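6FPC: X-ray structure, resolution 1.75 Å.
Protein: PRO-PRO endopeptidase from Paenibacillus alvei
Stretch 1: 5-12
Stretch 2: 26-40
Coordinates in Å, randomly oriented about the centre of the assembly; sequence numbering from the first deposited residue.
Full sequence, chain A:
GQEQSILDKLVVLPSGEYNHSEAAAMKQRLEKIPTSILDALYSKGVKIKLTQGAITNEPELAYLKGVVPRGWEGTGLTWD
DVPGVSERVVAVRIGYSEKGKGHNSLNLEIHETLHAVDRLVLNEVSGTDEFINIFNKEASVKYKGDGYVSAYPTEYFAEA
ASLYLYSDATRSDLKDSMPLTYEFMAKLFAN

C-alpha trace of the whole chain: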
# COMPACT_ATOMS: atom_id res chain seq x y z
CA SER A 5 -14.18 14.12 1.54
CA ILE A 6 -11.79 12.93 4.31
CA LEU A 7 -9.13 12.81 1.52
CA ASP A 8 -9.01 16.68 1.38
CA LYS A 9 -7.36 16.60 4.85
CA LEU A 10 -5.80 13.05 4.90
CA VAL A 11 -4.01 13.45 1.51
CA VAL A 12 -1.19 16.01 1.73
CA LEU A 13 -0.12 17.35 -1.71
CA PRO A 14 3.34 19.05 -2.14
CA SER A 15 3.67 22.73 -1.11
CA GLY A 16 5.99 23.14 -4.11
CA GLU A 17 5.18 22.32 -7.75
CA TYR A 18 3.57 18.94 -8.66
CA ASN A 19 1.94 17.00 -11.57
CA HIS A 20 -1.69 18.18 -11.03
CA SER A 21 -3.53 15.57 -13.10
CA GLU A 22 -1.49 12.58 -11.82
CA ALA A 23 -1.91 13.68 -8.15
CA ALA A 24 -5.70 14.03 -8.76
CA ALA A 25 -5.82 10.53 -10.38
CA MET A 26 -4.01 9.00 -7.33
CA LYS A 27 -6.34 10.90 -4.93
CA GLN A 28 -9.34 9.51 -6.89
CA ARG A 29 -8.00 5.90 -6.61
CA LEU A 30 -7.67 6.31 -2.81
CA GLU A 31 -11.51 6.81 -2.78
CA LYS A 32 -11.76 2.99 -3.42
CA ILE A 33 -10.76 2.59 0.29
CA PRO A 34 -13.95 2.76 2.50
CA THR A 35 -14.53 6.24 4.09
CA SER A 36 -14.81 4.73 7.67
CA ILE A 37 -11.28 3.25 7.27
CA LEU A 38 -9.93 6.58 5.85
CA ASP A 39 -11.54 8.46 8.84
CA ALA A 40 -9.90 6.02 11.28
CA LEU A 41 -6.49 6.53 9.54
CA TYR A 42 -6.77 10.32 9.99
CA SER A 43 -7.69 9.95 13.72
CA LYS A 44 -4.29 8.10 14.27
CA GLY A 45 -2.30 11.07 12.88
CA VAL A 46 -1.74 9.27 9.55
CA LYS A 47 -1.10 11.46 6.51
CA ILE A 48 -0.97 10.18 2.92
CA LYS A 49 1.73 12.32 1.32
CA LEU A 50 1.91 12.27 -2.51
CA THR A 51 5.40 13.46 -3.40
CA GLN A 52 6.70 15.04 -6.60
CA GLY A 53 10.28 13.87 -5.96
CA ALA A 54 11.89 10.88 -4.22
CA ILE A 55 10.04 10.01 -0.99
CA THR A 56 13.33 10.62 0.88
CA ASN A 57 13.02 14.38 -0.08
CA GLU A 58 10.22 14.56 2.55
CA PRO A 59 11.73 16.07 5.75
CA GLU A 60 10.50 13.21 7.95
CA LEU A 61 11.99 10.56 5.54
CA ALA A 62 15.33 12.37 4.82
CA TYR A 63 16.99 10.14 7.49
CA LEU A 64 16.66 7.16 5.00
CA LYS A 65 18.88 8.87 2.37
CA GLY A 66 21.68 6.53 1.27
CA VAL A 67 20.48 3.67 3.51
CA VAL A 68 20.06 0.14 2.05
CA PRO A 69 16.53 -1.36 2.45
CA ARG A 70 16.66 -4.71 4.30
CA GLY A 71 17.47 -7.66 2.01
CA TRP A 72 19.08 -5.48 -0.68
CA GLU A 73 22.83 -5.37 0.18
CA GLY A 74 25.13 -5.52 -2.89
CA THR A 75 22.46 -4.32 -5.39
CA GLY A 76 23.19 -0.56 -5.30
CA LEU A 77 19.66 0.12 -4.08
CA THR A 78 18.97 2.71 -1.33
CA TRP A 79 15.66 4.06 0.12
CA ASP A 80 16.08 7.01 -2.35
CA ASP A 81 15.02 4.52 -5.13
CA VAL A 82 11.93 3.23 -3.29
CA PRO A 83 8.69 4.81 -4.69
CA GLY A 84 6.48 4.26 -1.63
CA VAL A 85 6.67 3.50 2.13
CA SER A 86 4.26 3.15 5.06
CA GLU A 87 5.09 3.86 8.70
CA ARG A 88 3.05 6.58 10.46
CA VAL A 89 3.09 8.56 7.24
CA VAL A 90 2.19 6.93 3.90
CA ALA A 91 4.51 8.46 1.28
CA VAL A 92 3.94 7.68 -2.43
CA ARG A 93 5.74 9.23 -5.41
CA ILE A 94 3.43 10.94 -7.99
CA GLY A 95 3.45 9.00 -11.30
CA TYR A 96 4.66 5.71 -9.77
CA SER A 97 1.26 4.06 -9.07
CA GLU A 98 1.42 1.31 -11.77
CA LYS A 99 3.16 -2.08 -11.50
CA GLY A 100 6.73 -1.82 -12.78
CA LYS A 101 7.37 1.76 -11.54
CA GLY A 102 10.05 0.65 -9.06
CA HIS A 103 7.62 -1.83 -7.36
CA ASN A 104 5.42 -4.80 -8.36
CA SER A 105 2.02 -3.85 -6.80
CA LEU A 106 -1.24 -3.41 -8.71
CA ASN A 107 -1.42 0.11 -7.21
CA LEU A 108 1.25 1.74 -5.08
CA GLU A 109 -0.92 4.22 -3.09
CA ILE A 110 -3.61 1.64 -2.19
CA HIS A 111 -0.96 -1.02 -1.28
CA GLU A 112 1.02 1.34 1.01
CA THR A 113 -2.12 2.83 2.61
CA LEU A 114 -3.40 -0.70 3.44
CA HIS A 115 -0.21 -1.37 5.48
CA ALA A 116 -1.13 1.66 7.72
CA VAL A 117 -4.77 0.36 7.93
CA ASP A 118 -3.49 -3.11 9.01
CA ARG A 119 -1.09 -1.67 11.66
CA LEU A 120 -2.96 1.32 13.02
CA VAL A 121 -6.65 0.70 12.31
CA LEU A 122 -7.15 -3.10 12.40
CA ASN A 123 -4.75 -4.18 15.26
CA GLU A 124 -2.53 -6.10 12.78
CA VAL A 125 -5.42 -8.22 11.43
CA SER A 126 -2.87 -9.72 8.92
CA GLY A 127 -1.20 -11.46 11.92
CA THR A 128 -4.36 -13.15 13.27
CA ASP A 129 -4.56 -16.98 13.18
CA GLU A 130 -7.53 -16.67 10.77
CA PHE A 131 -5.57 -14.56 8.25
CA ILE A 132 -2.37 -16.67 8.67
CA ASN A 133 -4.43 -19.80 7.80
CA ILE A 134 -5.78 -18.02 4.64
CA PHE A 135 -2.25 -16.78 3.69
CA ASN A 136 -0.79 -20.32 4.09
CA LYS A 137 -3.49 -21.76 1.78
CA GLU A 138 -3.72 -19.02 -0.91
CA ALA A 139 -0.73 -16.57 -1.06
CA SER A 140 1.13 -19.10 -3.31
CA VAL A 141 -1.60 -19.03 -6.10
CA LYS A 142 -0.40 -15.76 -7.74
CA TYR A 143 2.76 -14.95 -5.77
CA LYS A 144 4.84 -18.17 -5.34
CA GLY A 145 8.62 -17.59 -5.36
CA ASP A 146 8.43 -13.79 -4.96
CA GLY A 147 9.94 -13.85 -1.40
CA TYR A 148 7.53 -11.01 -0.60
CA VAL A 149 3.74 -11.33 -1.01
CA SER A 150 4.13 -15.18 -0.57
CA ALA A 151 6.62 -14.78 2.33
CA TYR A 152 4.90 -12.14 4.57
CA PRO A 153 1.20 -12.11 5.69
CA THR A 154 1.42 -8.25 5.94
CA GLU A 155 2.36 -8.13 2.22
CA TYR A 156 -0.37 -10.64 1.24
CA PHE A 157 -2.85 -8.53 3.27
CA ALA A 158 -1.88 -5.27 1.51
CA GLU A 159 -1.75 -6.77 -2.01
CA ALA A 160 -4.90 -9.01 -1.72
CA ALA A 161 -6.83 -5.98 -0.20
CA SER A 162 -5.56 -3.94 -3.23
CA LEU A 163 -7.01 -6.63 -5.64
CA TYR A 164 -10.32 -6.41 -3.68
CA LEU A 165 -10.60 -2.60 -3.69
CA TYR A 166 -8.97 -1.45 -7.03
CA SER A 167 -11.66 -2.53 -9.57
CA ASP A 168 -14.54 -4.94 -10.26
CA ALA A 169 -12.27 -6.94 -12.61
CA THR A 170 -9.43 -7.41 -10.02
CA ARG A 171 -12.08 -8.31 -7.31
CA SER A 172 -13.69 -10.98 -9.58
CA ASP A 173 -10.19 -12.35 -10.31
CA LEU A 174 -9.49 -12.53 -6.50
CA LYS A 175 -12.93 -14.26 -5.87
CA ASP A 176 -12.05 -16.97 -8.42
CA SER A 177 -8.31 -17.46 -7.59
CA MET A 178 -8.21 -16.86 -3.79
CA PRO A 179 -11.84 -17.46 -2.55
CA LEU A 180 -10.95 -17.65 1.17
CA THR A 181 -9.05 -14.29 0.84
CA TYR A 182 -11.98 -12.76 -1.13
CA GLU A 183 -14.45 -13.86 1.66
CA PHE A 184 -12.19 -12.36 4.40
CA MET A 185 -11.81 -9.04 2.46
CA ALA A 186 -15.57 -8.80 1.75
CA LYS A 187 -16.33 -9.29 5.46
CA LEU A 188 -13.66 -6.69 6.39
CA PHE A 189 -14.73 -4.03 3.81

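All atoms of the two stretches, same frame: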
# COMPACT_ATOMS: atom_id res chain seq x y z
N SER A 5 -14.93 15.37 1.39
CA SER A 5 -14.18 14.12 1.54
C SER A 5 -13.06 14.21 2.59
O SER A 5 -12.34 15.20 2.65
CB SER A 5 -13.58 13.69 0.20
OG SER A 5 -12.69 12.59 0.36
N ILE A 6 -12.87 13.12 3.34
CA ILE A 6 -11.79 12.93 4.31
C ILE A 6 -10.43 13.07 3.60
O ILE A 6 -9.46 13.52 4.21
CB ILE A 6 -11.97 11.56 5.04
CG1 ILE A 6 -10.73 11.15 5.88
CG2 ILE A 6 -12.36 10.44 4.07
CD1 ILE A 6 -10.67 11.80 7.21
N LEU A 7 -10.37 12.74 2.30
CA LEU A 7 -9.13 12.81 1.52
C LEU A 7 -8.56 14.25 1.35
O LEU A 7 -7.34 14.41 1.19
CB LEU A 7 -9.28 12.09 0.15
CG LEU A 7 -9.48 10.55 0.16
CD1 LEU A 7 -9.43 10.00 -1.25
CD2 LEU A 7 -8.38 9.83 0.93
N ASP A 8 -9.42 15.28 1.45
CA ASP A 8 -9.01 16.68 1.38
C ASP A 8 -8.11 17.05 2.58
O ASP A 8 -7.31 17.97 2.46
CB ASP A 8 -10.25 17.59 1.35
CG ASP A 8 -11.14 17.41 0.12
OD1 ASP A 8 -10.71 16.72 -0.83
OD2 ASP A 8 -12.25 17.96 0.11
N LYS A 9 -8.23 16.34 3.71
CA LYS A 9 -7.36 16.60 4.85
C LYS A 9 -6.32 15.48 5.08
O LYS A 9 -5.20 15.78 5.52
CB LYS A 9 -8.13 16.94 6.13
CG LYS A 9 -9.09 15.87 6.63
CD LYS A 9 -9.83 16.39 7.85
CE LYS A 9 -10.61 15.27 8.49
NZ LYS A 9 -11.49 15.76 9.58
N LEU A 10 -6.67 14.22 4.76
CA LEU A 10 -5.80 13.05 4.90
C LEU A 10 -4.67 13.03 3.85
O LEU A 10 -3.53 12.68 4.17
CB LEU A 10 -6.65 11.76 4.82
CG LEU A 10 -5.96 10.40 4.99
CD1 LEU A 10 -5.46 10.18 6.42
CD2 LEU A 10 -6.91 9.27 4.67
N VAL A 11 -5.00 13.41 2.59
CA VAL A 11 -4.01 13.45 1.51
C VAL A 11 -3.31 14.80 1.54
O VAL A 11 -3.97 15.83 1.44
CB VAL A 11 -4.59 13.12 0.11
CG1 VAL A 11 -3.56 13.35 -1.01
CG2 VAL A 11 -5.11 11.68 0.07
N VAL A 12 -1.98 14.78 1.70
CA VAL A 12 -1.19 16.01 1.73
C VAL A 12 -0.41 16.12 0.40
O VAL A 12 0.44 15.28 0.12
CB VAL A 12 -0.30 16.13 3.00
CG1 VAL A 12 0.53 17.42 2.97
CG2 VAL A 12 -1.15 16.08 4.27
N MET A 26 -4.40 9.81 -8.50
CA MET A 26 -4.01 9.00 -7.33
C MET A 26 -5.02 9.23 -6.21
O MET A 26 -5.46 8.26 -5.57
CB MET A 26 -2.60 9.37 -6.84
CG MET A 26 -1.51 9.09 -7.85
SD MET A 26 0.06 9.82 -7.35
CE MET A 26 0.62 8.55 -6.21
N LYS A 27 -5.39 10.51 -5.97
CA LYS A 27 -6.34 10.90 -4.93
C LYS A 27 -7.69 10.22 -5.18
O LYS A 27 -8.28 9.67 -4.25
CB LYS A 27 -6.48 12.44 -4.87
CG LYS A 27 -6.93 12.97 -3.52
CD LYS A 27 -7.26 14.46 -3.57
CE LYS A 27 -8.18 14.89 -2.45
NZ LYS A 27 -8.37 16.37 -2.40
N GLN A 28 -8.11 10.17 -6.46
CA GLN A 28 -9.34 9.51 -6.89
C GLN A 28 -9.30 8.00 -6.63
O GLN A 28 -10.30 7.45 -6.17
CB GLN A 28 -9.64 9.80 -8.38
CG GLN A 28 -11.08 9.51 -8.76
N ARG A 29 -8.14 7.34 -6.87
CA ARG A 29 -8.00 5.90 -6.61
C ARG A 29 -8.04 5.58 -5.12
O ARG A 29 -8.54 4.52 -4.73
CB ARG A 29 -6.76 5.31 -7.29
CG ARG A 29 -6.90 5.32 -8.83
CD ARG A 29 -5.79 4.56 -9.52
NE ARG A 29 -4.51 5.25 -9.38
CZ ARG A 29 -4.01 6.09 -10.28
NH1 ARG A 29 -4.67 6.34 -11.41
NH2 ARG A 29 -2.84 6.67 -10.07
N LEU A 30 -7.60 6.53 -4.26
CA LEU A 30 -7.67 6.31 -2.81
C LEU A 30 -9.11 6.30 -2.29
O LEU A 30 -9.36 5.75 -1.22
CB LEU A 30 -6.79 7.31 -2.05
CG LEU A 30 -5.28 7.07 -2.21
CD1 LEU A 30 -4.49 8.31 -1.78
CD2 LEU A 30 -4.81 5.79 -1.44
N GLU A 31 -10.07 6.83 -3.09
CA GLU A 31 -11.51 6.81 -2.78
C GLU A 31 -12.08 5.38 -2.81
O GLU A 31 -13.13 5.15 -2.24
CB GLU A 31 -12.31 7.75 -3.70
CG GLU A 31 -12.25 9.21 -3.29
CD GLU A 31 -12.89 9.67 -1.98
OE1 GLU A 31 -12.93 10.89 -1.75
OE2 GLU A 31 -13.34 8.81 -1.18
N LYS A 32 -11.34 4.41 -3.41
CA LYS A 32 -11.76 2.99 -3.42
C LYS A 32 -11.69 2.41 -1.99
O LYS A 32 -12.31 1.39 -1.71
CB LYS A 32 -10.89 2.15 -4.39
CG LYS A 32 -10.97 2.55 -5.88
CD LYS A 32 -12.30 2.17 -6.53
CE LYS A 32 -12.31 2.45 -8.02
N ILE A 33 -10.89 3.04 -1.11
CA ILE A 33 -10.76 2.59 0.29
C ILE A 33 -12.01 3.12 1.03
O ILE A 33 -12.34 4.31 0.87
CB ILE A 33 -9.43 3.09 0.92
CG1 ILE A 33 -8.19 2.56 0.13
CG2 ILE A 33 -9.36 2.71 2.42
CD1 ILE A 33 -6.88 3.14 0.51
N PRO A 34 -12.75 2.27 1.80
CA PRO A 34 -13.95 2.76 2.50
C PRO A 34 -13.70 4.00 3.38
O PRO A 34 -12.68 4.07 4.05
CB PRO A 34 -14.40 1.55 3.34
CG PRO A 34 -13.87 0.39 2.62
CD PRO A 34 -12.54 0.83 2.07
N THR A 35 -14.61 4.98 3.33
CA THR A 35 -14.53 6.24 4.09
C THR A 35 -14.28 6.04 5.60
O THR A 35 -13.44 6.76 6.17
CB THR A 35 -15.78 7.10 3.79
OG1 THR A 35 -15.79 7.38 2.39
CG2 THR A 35 -15.81 8.41 4.58
N SER A 36 -14.97 5.06 6.24
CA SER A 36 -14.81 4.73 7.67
C SER A 36 -13.36 4.38 8.03
O SER A 36 -12.87 4.80 9.07
CB SER A 36 -15.74 3.60 8.08
OG SER A 36 -15.68 2.54 7.14
N ILE A 37 -12.68 3.66 7.13
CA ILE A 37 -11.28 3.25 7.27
C ILE A 37 -10.39 4.50 7.08
O ILE A 37 -9.43 4.67 7.83
CB ILE A 37 -10.95 2.14 6.24
CG1 ILE A 37 -11.69 0.79 6.55
CG2 ILE A 37 -9.45 1.95 6.04
CD1 ILE A 37 -11.17 -0.08 7.63
N LEU A 38 -10.70 5.35 6.09
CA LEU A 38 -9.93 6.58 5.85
C LEU A 38 -10.04 7.53 7.07
O LEU A 38 -9.03 8.09 7.51
CB LEU A 38 -10.36 7.28 4.55
CG LEU A 38 -10.07 6.51 3.24
CD1 LEU A 38 -10.85 7.11 2.06
CD2 LEU A 38 -8.58 6.47 2.93
N ASP A 39 -11.25 7.65 7.64
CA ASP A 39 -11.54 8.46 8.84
C ASP A 39 -10.68 7.99 10.01
O ASP A 39 -10.00 8.80 10.67
CB ASP A 39 -13.04 8.37 9.21
CG ASP A 39 -13.99 9.13 8.29
OD1 ASP A 39 -15.22 8.99 8.47
OD2 ASP A 39 -13.50 9.87 7.39
N ALA A 40 -10.67 6.66 10.24
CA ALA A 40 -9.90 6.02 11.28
C ALA A 40 -8.41 6.28 11.08
O ALA A 40 -7.72 6.60 12.05
CB ALA A 40 -10.19 4.52 11.29
O HOH W 1 -5.87 16.51 -1.00

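Stretch 1 is a short helical segment that ends at Leu 10 and passes into a strand at Val 11. It lies against two helices of stretch 2, which are joined by a type I turn from Leu 30 to Ile 33. No backbone hydrogen bond links the stretches; side chains make the join, burying 551 Å² in all.

Ser 5 does two jobs with one hydroxyl. Its OG donates to Glu 31 OE1 (2.7 Å) and accepts from the backbone N of Leu 7 (3.0 Å), so a small polar residue both steadies the first turn and ties it to stretch 2. Ile 6 follows, its CG2 lying 3.8 Å from Leu 38 CB, where a branched apolar side chain fills the space beside the second helix; the carboxylate of Asp 39 also comes close.

Leu 7, buried, reaches both helices. Its CD1 packs 3.9 Å from Leu 30 CB, while its CD2 meets Leu 38 CD1 at 3.8 Å. The forked end of leucine suits this buried position, since its two methyls can fill the space between Leu 30 and Leu 38.

Asp 8 starts with its CA-to-CB bond pointing away, yet its carboxylate returns to form a salt bridge, OD1 to Lys 27 NZ, at 2.8 Å. The lysine contributes an extended, all-t chain: its CE passes 4.0 Å from Leu 7 CB, so the aliphatic part covers apolar surface while the charge reaches the exposed aspartate. Lys 9 makes no contact and remains exposed.

Leu 10 and Val 11 are buried and face stretch 2, so apolar side chains suit both. Leucine reaches Leu 38, CD2 to CD2 at 3.7 Å; compact, branched valine packs its CG2 3.9 Å from Leu 30 CD1. A water bridges the stretches, its O accepting from Lys 27 NZ (2.9 Å) and donating to Val 11 O (3.2 Å).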